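Xylosidase (Xanthomonas axonopodis pv. citri, PDB 6XN2) probably hydrolyses the beta-1,4 linkages of xylo-oligosaccharides as a glycoside hydrolase of family 43, releasing xylose in the breakdown of xylan. Local coordinates at residues A[187-192]-A[254-259]; A[215-220]-A[234-239]. All coordinates share one frame; numbering follows the deposited sequence.

Contact 1 of 2, residues A[187-192]-A[254-259]; sequences GIWGGQ and RFFEGP. With XYP (beta-D-xylopyranose), chain E.
Phe-256 drives the edge of its ring into one face of the five-membered ring of Trp-189, a T-shaped stack whose planes stand at 70° with centroids 4.5 Å apart. CE2 and CZ do the touching, CZ lying 3.5 Å from Trp-189 CD2. With CG anti to the backbone N (chi1 -171°), the phenyl ring also offers a face to Ile-188, whose CG1 sits 3.9 Å from its centroid in a CH-pi contact. Beneath the side chains, Ile-188 N donates an almost straight 2.8 Å hydrogen bond to Phe-256 O, and Gly-187 CA brings a CA-H...O contact to the same oxygen. At the outer edge a water accepts from both Trp-189 NE1 and Arg-254 NH2; NH2 also forms a salt bridge with Asp-276, and NH1 donates to Thr-274 O.

Phe-256 and Glu-257 form a classic beta bulge opposite Ser-273, where the strand begins at the xylose pocket. Glu-257 OE1 accepts from O1 of the bound xylopyranose at 2.9 Å and from a second water, which also donates to Ile-188 O at 2.6 Å. Two donors thus fix where OE1 sits, linking the sugar, through this oxygen and then the water, to the loop backbone.

Contact 2 of 2, residues A[215-220]-A[234-239]; sequences LGPRVA and REVVIL
Val-219 and Arg-234 exchange two backbone hydrogen bonds, N to O in both directions and each 2.9 Å long, and so form the hydrogen-bonded pair of an antiparallel ladder. This ladder joins strands 218-221 and 234-239, neighbours in a four-stranded antiparallel blade of the five-bladed beta-propeller characteristic of family 43. Arg-218 and Glu-235 follow as the non-hydrogen-bonded pair, after which Val-236 N donates to Pro-217 O at 2.8 Å.

Just before strand 218-221 begins, a side chain takes over from the backbone. Glu-235, its chain extended beyond CG, reaches back so that OE2 accepts from Gly-216 N at 3.0 Å; the donor comes from the anti side, 29° out of the carboxylate plane. The same oxygen takes a second bond from a water that also donates to Gly-216 O and accepts from Arg-218 NH1. Arginine and glutamate are therefore bridged by water, Arg-218 NH1 and Glu-235 OE2 staying 4.7 Å apart. Bent at chi2 and chi3, the Arg-218 chain folds its guanidinium flat over the Arg-234 to Glu-235 peptide, with Glu-235 N 3.5 Å above the centre of the plane. Its NE is hydrogen-bonded to Ser-233, which helps to fix this pose.

Arg-234 points to the other face of the sheet, with Val-219, and its guanidinium makes a cation-pi contact with Tyr-289. Val-236 turns toward 215-220, meeting Pro-217 and Val-219 at about right angles and packing also on Leu-270. The Pro-217 ring presents CG to Val-236 CB at 3.7 Å. Val-219 places CG1 between its backbone N and carbonyl carbon (chi1 60°), pressing that methyl against Val-236 CG2 at a tight 3.4 Å.

How the contacts relate
Both contacts lie in one propeller domain, their centres 11 Å apart: contact 2 within a blade, contact 1 where a loop meets strand 257-264 of the neighbouring blade. Both are largely buried, but contact 1 reaches the sugar pocket near the chain centre, whereas contact 2 lies farther out, with Arg-234 exposed. Contact 1 relies on aromatic packing, a single cross-segment hydrogen bond and water; contact 2 joins adjacent strands through a short antiparallel ladder reinforced by a carboxylate. Phe-255 connects them: its CG packs on Pro-217 CD at 3.7 Å, and its CB approaches Ile-238 CD1, so the ladder borders directly on the segment bearing Glu-257.

Contact 1 of 2, residues A[187-192]-A[254-259]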
ATOM      1  N   GLY A 187      -3.758  -2.716   8.752  1.00 25.10           N
ATOM      2  CA  GLY A 187      -4.942  -2.015   8.303  1.00 28.62           C
ATOM      3  C   GLY A 187      -6.004  -2.266   9.346  1.00 30.36           C
ATOM      4  O   GLY A 187      -6.178  -3.406   9.771  1.00 27.44           O
ATOM      5  N   ILE A 188      -6.702  -1.229   9.764  1.00 24.67           N
ATOM      6  CA  ILE A 188      -7.764  -1.385  10.722  1.00 28.30           C
ATOM      7  C   ILE A 188      -9.089  -1.738  10.053  1.00 26.71           C
ATOM      8  O   ILE A 188      -9.098  -2.042   8.885  1.00 26.39           O
ATOM      9  CB  ILE A 188      -7.888  -0.205  11.699  1.00 27.72           C
ATOM     10  CG1 ILE A 188      -8.219   1.078  10.967  1.00 25.82           C
ATOM     11  CG2 ILE A 188      -6.627  -0.071  12.529  1.00 26.80           C
ATOM     12  CD1 ILE A 188      -8.505   2.218  11.884  1.00 27.88           C
ATOM     13  N   TRP A 189     -10.181  -1.680  10.817  1.00 25.72           N
ATOM     14  CA  TRP A 189     -11.493  -2.115  10.314  1.00 24.88           C
ATOM     15  C   TRP A 189     -11.375  -3.512   9.719  1.00 26.44           C
ATOM     16  O   TRP A 189     -10.951  -4.444  10.405  1.00 27.38           O
ATOM     17  CB  TRP A 189     -12.063  -1.137   9.279  1.00 28.11           C
ATOM     18  CG  TRP A 189     -12.472   0.197   9.854  1.00 27.10           C
ATOM     19  CD1 TRP A 189     -12.037   0.759  11.022  1.00 29.04           C
ATOM     20  CD2 TRP A 189     -13.401   1.130   9.282  1.00 31.20           C
ATOM     21  NE1 TRP A 189     -12.635   1.989  11.208  1.00 28.92           N
ATOM     22  CE2 TRP A 189     -13.471   2.238  10.151  1.00 28.96           C
ATOM     23  CE3 TRP A 189     -14.178   1.134   8.118  1.00 32.23           C
ATOM     24  CZ2 TRP A 189     -14.298   3.333   9.895  1.00 29.47           C
ATOM     25  CZ3 TRP A 189     -14.986   2.224   7.862  1.00 28.38           C
ATOM     26  CH2 TRP A 189     -15.041   3.307   8.747  1.00 27.89           C
ATOM     27  N   GLY A 190     -11.717  -3.678   8.456  1.00 27.05           N
ATOM     28  CA  GLY A 190     -11.641  -4.956   7.799  1.00 26.97           C
ATOM     29  C   GLY A 190     -10.281  -5.607   7.736  1.00 28.31           C
ATOM     30  O   GLY A 190     -10.146  -6.764   7.535  1.00 23.81           O
ATOM     31  N   GLY A 191      -9.272  -4.822   7.957  1.00 26.23           N
ATOM     32  CA  GLY A 191      -7.939  -5.332   7.916  1.00 28.35           C
ATOM     33  C   GLY A 191      -7.516  -6.083   9.136  1.00 29.38           C
ATOM     34  O   GLY A 191      -6.380  -6.503   9.071  1.00 28.24           O
ATOM     35  N   GLN A 192      -8.218  -5.844  10.289  1.00 27.42           N
ATOM     36  CA  GLN A 192      -8.084  -6.607  11.541  1.00 25.90           C
ATOM     37  C   GLN A 192      -6.943  -6.217  12.484  1.00 27.81           C
ATOM     38  O   GLN A 192      -6.787  -6.839  13.538  1.00 28.76           O
ATOM     39  CB  GLN A 192      -7.959  -8.114  11.241  1.00 23.77           C
ATOM     40  CG  GLN A 192      -9.121  -8.690  10.429  1.00 29.71           C
ATOM     41  CD  GLN A 192      -8.954 -10.169  10.090  1.00 30.80           C
ATOM     42  OE1 GLN A 192      -7.865 -10.730  10.188  1.00 28.10           O
ATOM     43  NE2 GLN A 192     -10.044 -10.803   9.683  1.00 30.62           N
ATOM     44  N   ARG A 254      -4.753  10.016  11.766  1.00 26.91           N
ATOM     45  CA  ARG A 254      -4.306   8.698  12.270  1.00 29.78           C
ATOM     46  C   ARG A 254      -4.303   7.636  11.171  1.00 29.40           C
ATOM     47  O   ARG A 254      -5.124   7.683  10.296  1.00 28.27           O
ATOM     48  CB  ARG A 254      -5.106   8.254  13.493  1.00 29.88           C
ATOM     49  CG  ARG A 254      -6.552   7.905  13.212  1.00 32.96           C
ATOM     50  CD  ARG A 254      -6.766   6.498  12.779  1.00 50.43           C
ATOM     51  NE  ARG A 254      -8.162   6.240  12.525  1.00 61.74           N
ATOM     52  CZ  ARG A 254      -8.765   6.520  11.392  1.00 57.79           C
ATOM     53  NH1 ARG A 254      -8.093   7.079  10.413  1.00 64.08           N
ATOM     54  NH2 ARG A 254     -10.033   6.243  11.231  1.00 41.28           N
ATOM     55  N   PHE A 255      -3.384   6.692  11.292  1.00 25.82           N
ATOM     56  CA  PHE A 255      -3.225   5.592  10.368  1.00 28.63           C
ATOM     57  C   PHE A 255      -4.433   4.686  10.230  1.00 28.00           C
ATOM     58  O   PHE A 255      -5.013   4.330  11.182  1.00 29.44           O
ATOM     59  CB  PHE A 255      -1.996   4.785  10.775  1.00 25.46           C
ATOM     60  CG  PHE A 255      -1.839   3.505  10.030  1.00 27.46           C
ATOM     61  CD1 PHE A 255      -1.249   3.481   8.812  1.00 26.29           C
ATOM     62  CD2 PHE A 255      -2.307   2.343  10.551  1.00 27.78           C
ATOM     63  CE1 PHE A 255      -1.109   2.328   8.117  1.00 27.23           C
ATOM     64  CE2 PHE A 255      -2.175   1.175   9.859  1.00 28.40           C
ATOM     65  CZ  PHE A 255      -1.576   1.172   8.633  1.00 29.01           C
ATOM     66  N   PHE A 256      -4.799   4.331   9.009  1.00 26.07           N
ATOM     67  CA  PHE A 256      -5.899   3.432   8.751  1.00 28.03           C
ATOM     68  C   PHE A 256      -5.417   2.168   8.076  1.00 28.32           C
ATOM     69  O   PHE A 256      -5.645   1.131   8.585  1.00 26.07           O
ATOM     70  CB  PHE A 256      -6.952   4.069   7.896  1.00 28.79           C
ATOM     71  CG  PHE A 256      -8.210   3.276   7.756  1.00 30.22           C
ATOM     72  CD1 PHE A 256      -8.379   2.403   6.725  1.00 28.34           C
ATOM     73  CD2 PHE A 256      -9.264   3.473   8.612  1.00 29.10           C
ATOM     74  CE1 PHE A 256      -9.538   1.716   6.569  1.00 29.16           C
ATOM     75  CE2 PHE A 256     -10.422   2.788   8.456  1.00 28.25           C
ATOM     76  CZ  PHE A 256     -10.562   1.910   7.436  1.00 29.34           C
ATOM     77  N   GLU A 257      -4.762   2.287   6.934  1.00 28.51           N
ATOM     78  CA  GLU A 257      -4.240   1.157   6.188  1.00 26.92           C
ATOM     79  C   GLU A 257      -3.177   1.549   5.155  1.00 31.74           C
ATOM     80  O   GLU A 257      -2.823   2.671   5.049  1.00 26.10           O
ATOM     81  CB  GLU A 257      -5.350   0.370   5.494  1.00 29.10           C
ATOM     82  CG  GLU A 257      -5.985   1.023   4.297  1.00 32.21           C
ATOM     83  CD  GLU A 257      -7.352   0.453   3.936  1.00 38.15           C
ATOM     84  OE1 GLU A 257      -7.739  -0.572   4.441  1.00 33.97           O
ATOM     85  OE2 GLU A 257      -8.036   1.020   3.098  1.00 36.31           O
ATOM     86  N   GLY A 258      -2.632   0.549   4.488  1.00 28.79           N
ATOM     87  CA  GLY A 258      -1.708   0.735   3.376  1.00 30.46           C
ATOM     88  C   GLY A 258      -0.459   1.579   3.581  1.00 29.86           C
ATOM     89  O   GLY A 258      -0.246   2.544   2.834  1.00 26.05           O
ATOM     90  N   PRO A 259       0.402   1.213   4.513  1.00 27.91           N
ATOM     91  CA  PRO A 259       1.611   1.983   4.714  1.00 26.77           C
ATOM     92  C   PRO A 259       2.586   1.866   3.566  1.00 25.85           C
ATOM     93  O   PRO A 259       2.598   0.929   2.878  1.00 24.78           O
ATOM     94  CB  PRO A 259       2.229   1.348   5.945  1.00 30.60           C
ATOM     95  CG  PRO A 259       1.735  -0.008   5.958  1.00 26.83           C
ATOM     96  CD  PRO A 259       0.393   0.000   5.320  1.00 27.81           C
TER
HETATM   97  O1  XYP E 402      -9.355  -2.147   2.557  1.00 38.05           O
HETATM   98  C1  XYP E 402      -8.727  -2.219   1.298  1.00 41.49           C
HETATM   99  C2  XYP E 402      -7.366  -2.857   1.482  1.00 41.04           C
HETATM  100  C3  XYP E 402      -6.783  -3.353   0.197  1.00 36.80           C
HETATM  101  C4  XYP E 402      -7.807  -4.163  -0.568  1.00 39.65           C
HETATM  102  C5  XYP E 402      -9.045  -3.337  -0.765  1.00 38.44           C
HETATM  103  O2  XYP E 402      -6.414  -1.965   2.046  1.00 38.59           O
HETATM  104  O3  XYP E 402      -5.728  -4.153   0.640  1.00 35.56           O
HETATM  105  O4  XYP E 402      -7.313  -4.488  -1.828  1.00 38.52           O
HETATM  106  O5  XYP E 402      -9.584  -2.962   0.470  1.00 41.42           O
HETATM  107  O   HOH W   1      -8.019  -1.995   6.521  1.00 32.48           O
HETATM  108  O   HOH W   2     -11.907   4.443  12.719  1.00 25.92           O

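Contact 2 of 2, residues A[215-220]-A[234-239]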
ATOM      1  N   LEU A 215      -3.768   3.260  16.748  1.00 24.93           N
ATOM      2  CA  LEU A 215      -2.860   2.198  16.349  1.00 29.17           C
ATOM      3  C   LEU A 215      -2.032   2.668  15.163  1.00 31.17           C
ATOM      4  O   LEU A 215      -2.508   3.455  14.338  1.00 26.94           O
ATOM      5  CB  LEU A 215      -3.637   0.929  15.991  1.00 29.64           C
ATOM      6  CG  LEU A 215      -4.458   0.321  17.126  1.00 27.50           C
ATOM      7  CD1 LEU A 215      -5.313  -0.798  16.606  1.00 32.29           C
ATOM      8  CD2 LEU A 215      -3.538  -0.174  18.226  1.00 32.65           C
ATOM      9  N   GLY A 216      -0.790   2.194  15.099  1.00 29.32           N
ATOM     10  CA  GLY A 216       0.089   2.474  13.982  1.00 30.25           C
ATOM     11  C   GLY A 216       0.373   1.206  13.204  1.00 27.79           C
ATOM     12  O   GLY A 216       0.022   0.109  13.641  1.00 25.54           O
ATOM     13  N   PRO A 217       1.016   1.345  12.040  1.00 28.48           N
ATOM     14  CA  PRO A 217       1.404   0.146  11.291  1.00 27.10           C
ATOM     15  C   PRO A 217       2.474  -0.638  12.048  1.00 26.26           C
ATOM     16  O   PRO A 217       3.039  -0.129  13.013  1.00 26.84           O
ATOM     17  CB  PRO A 217       1.944   0.712   9.973  1.00 26.89           C
ATOM     18  CG  PRO A 217       2.441   2.088  10.338  1.00 28.03           C
ATOM     19  CD  PRO A 217       1.503   2.588  11.412  1.00 27.78           C
ATOM     20  N   ARG A 218       2.787  -1.823  11.592  1.00 24.16           N
ATOM     21  CA  ARG A 218       3.823  -2.607  12.191  1.00 24.19           C
ATOM     22  C   ARG A 218       5.072  -2.579  11.317  1.00 26.85           C
ATOM     23  O   ARG A 218       4.966  -2.387  10.140  1.00 26.60           O
ATOM     24  CB  ARG A 218       3.343  -4.011  12.334  1.00 25.23           C
ATOM     25  CG  ARG A 218       2.023  -4.128  13.031  1.00 25.99           C
ATOM     26  CD  ARG A 218       2.070  -3.557  14.424  1.00 26.19           C
ATOM     27  NE  ARG A 218       2.976  -4.281  15.286  1.00 25.76           N
ATOM     28  CZ  ARG A 218       3.021  -4.141  16.590  1.00 30.84           C
ATOM     29  NH1 ARG A 218       2.220  -3.304  17.173  1.00 27.32           N
ATOM     30  NH2 ARG A 218       3.853  -4.830  17.306  1.00 28.11           N
ATOM     31  N   VAL A 219       6.236  -2.747  11.905  1.00 21.93           N
ATOM     32  CA  VAL A 219       7.453  -2.775  11.143  1.00 23.92           C
ATOM     33  C   VAL A 219       8.364  -3.870  11.663  1.00 25.67           C
ATOM     34  O   VAL A 219       8.450  -4.076  12.816  1.00 28.55           O
ATOM     35  CB  VAL A 219       8.177  -1.437  11.142  1.00 25.51           C
ATOM     36  CG1 VAL A 219       8.542  -1.004  12.527  1.00 25.27           C
ATOM     37  CG2 VAL A 219       9.388  -1.442  10.238  1.00 27.92           C
ATOM     38  N   ALA A 220       8.991  -4.600  10.771  1.00 26.77           N
ATOM     39  CA  ALA A 220       9.920  -5.625  11.154  1.00 29.23           C
ATOM     40  C   ALA A 220      10.977  -5.802  10.100  1.00 26.76           C
ATOM     41  O   ALA A 220      10.686  -5.940   8.964  1.00 23.99           O
ATOM     42  CB  ALA A 220       9.212  -6.916  11.373  1.00 25.56           C
ATOM     43  N   ARG A 234       7.332  -4.349  15.432  1.00 26.87           N
ATOM     44  CA  ARG A 234       7.135  -3.332  16.428  1.00 28.63           C
ATOM     45  C   ARG A 234       6.104  -2.364  15.940  1.00 26.25           C
ATOM     46  O   ARG A 234       5.862  -2.268  14.781  1.00 26.72           O
ATOM     47  CB  ARG A 234       8.417  -2.584  16.670  1.00 27.50           C
ATOM     48  CG  ARG A 234       9.658  -3.410  16.795  1.00 35.39           C
ATOM     49  CD  ARG A 234      10.832  -2.541  17.151  1.00 40.49           C
ATOM     50  NE  ARG A 234      12.111  -3.155  16.847  1.00 48.33           N
ATOM     51  CZ  ARG A 234      13.257  -2.502  16.748  1.00 47.46           C
ATOM     52  NH1 ARG A 234      13.308  -1.207  16.927  1.00 49.09           N
ATOM     53  NH2 ARG A 234      14.359  -3.148  16.468  1.00 50.39           N
ATOM     54  N   GLU A 235       5.509  -1.621  16.839  1.00 25.96           N
ATOM     55  CA  GLU A 235       4.547  -0.648  16.391  1.00 28.09           C
ATOM     56  C   GLU A 235       5.272   0.560  15.900  1.00 29.93           C
ATOM     57  O   GLU A 235       6.253   0.932  16.456  1.00 30.11           O
ATOM     58  CB  GLU A 235       3.598  -0.224  17.493  1.00 32.15           C
ATOM     59  CG  GLU A 235       2.443   0.611  16.971  1.00 28.60           C
ATOM     60  CD  GLU A 235       1.380   0.881  17.969  1.00 36.27           C
ATOM     61  OE1 GLU A 235       1.706   1.009  19.142  1.00 49.12           O
ATOM     62  OE2 GLU A 235       0.234   0.980  17.585  1.00 34.17           O
ATOM     63  N   VAL A 236       4.800   1.120  14.802  1.00 27.82           N
ATOM     64  CA  VAL A 236       5.324   2.371  14.270  1.00 26.50           C
ATOM     65  C   VAL A 236       4.491   3.516  14.823  1.00 26.52           C
ATOM     66  O   VAL A 236       3.273   3.538  14.646  1.00 29.10           O
ATOM     67  CB  VAL A 236       5.271   2.423  12.735  1.00 28.38           C
ATOM     68  CG1 VAL A 236       5.802   3.760  12.247  1.00 28.54           C
ATOM     69  CG2 VAL A 236       6.048   1.259  12.120  1.00 27.97           C
ATOM     70  N   VAL A 237       5.141   4.465  15.490  1.00 26.04           N
ATOM     71  CA  VAL A 237       4.436   5.571  16.128  1.00 30.68           C
ATOM     72  C   VAL A 237       4.422   6.808  15.239  1.00 29.51           C
ATOM     73  O   VAL A 237       5.457   7.203  14.701  1.00 29.35           O
ATOM     74  CB  VAL A 237       5.076   5.938  17.479  1.00 29.06           C
ATOM     75  CG1 VAL A 237       4.400   7.168  18.080  1.00 29.37           C
ATOM     76  CG2 VAL A 237       5.002   4.755  18.444  1.00 31.53           C
ATOM     77  N   ILE A 238       3.249   7.415  15.089  1.00 29.47           N
ATOM     78  CA  ILE A 238       3.129   8.671  14.353  1.00 27.52           C
ATOM     79  C   ILE A 238       2.788   9.817  15.309  1.00 28.41           C
ATOM     80  O   ILE A 238       1.798   9.752  16.040  1.00 27.76           O
ATOM     81  CB  ILE A 238       2.059   8.598  13.253  1.00 33.60           C
ATOM     82  CG1 ILE A 238       2.276   7.373  12.361  1.00 28.61           C
ATOM     83  CG2 ILE A 238       2.079   9.865  12.419  1.00 31.33           C
ATOM     84  CD1 ILE A 238       1.154   7.167  11.341  1.00 26.31           C
ATOM     85  N   LEU A 239       3.617  10.857  15.304  1.00 29.20           N
ATOM     86  CA  LEU A 239       3.471  11.963  16.249  1.00 30.78           C
ATOM     87  C   LEU A 239       2.890  13.206  15.581  1.00 33.55           C
ATOM     88  O   LEU A 239       3.016  13.380  14.368  1.00 31.15           O
ATOM     89  CB  LEU A 239       4.825  12.307  16.873  1.00 33.94           C
ATOM     90  CG  LEU A 239       5.647  11.172  17.487  1.00 30.75           C
ATOM     91  CD1 LEU A 239       7.071  11.640  17.713  1.00 33.91           C
ATOM     92  CD2 LEU A 239       5.021  10.709  18.796  1.00 30.86           C
TER
HETATM   93  O   HOH W   3      -0.087  -1.481  16.089  1.00 32.14           O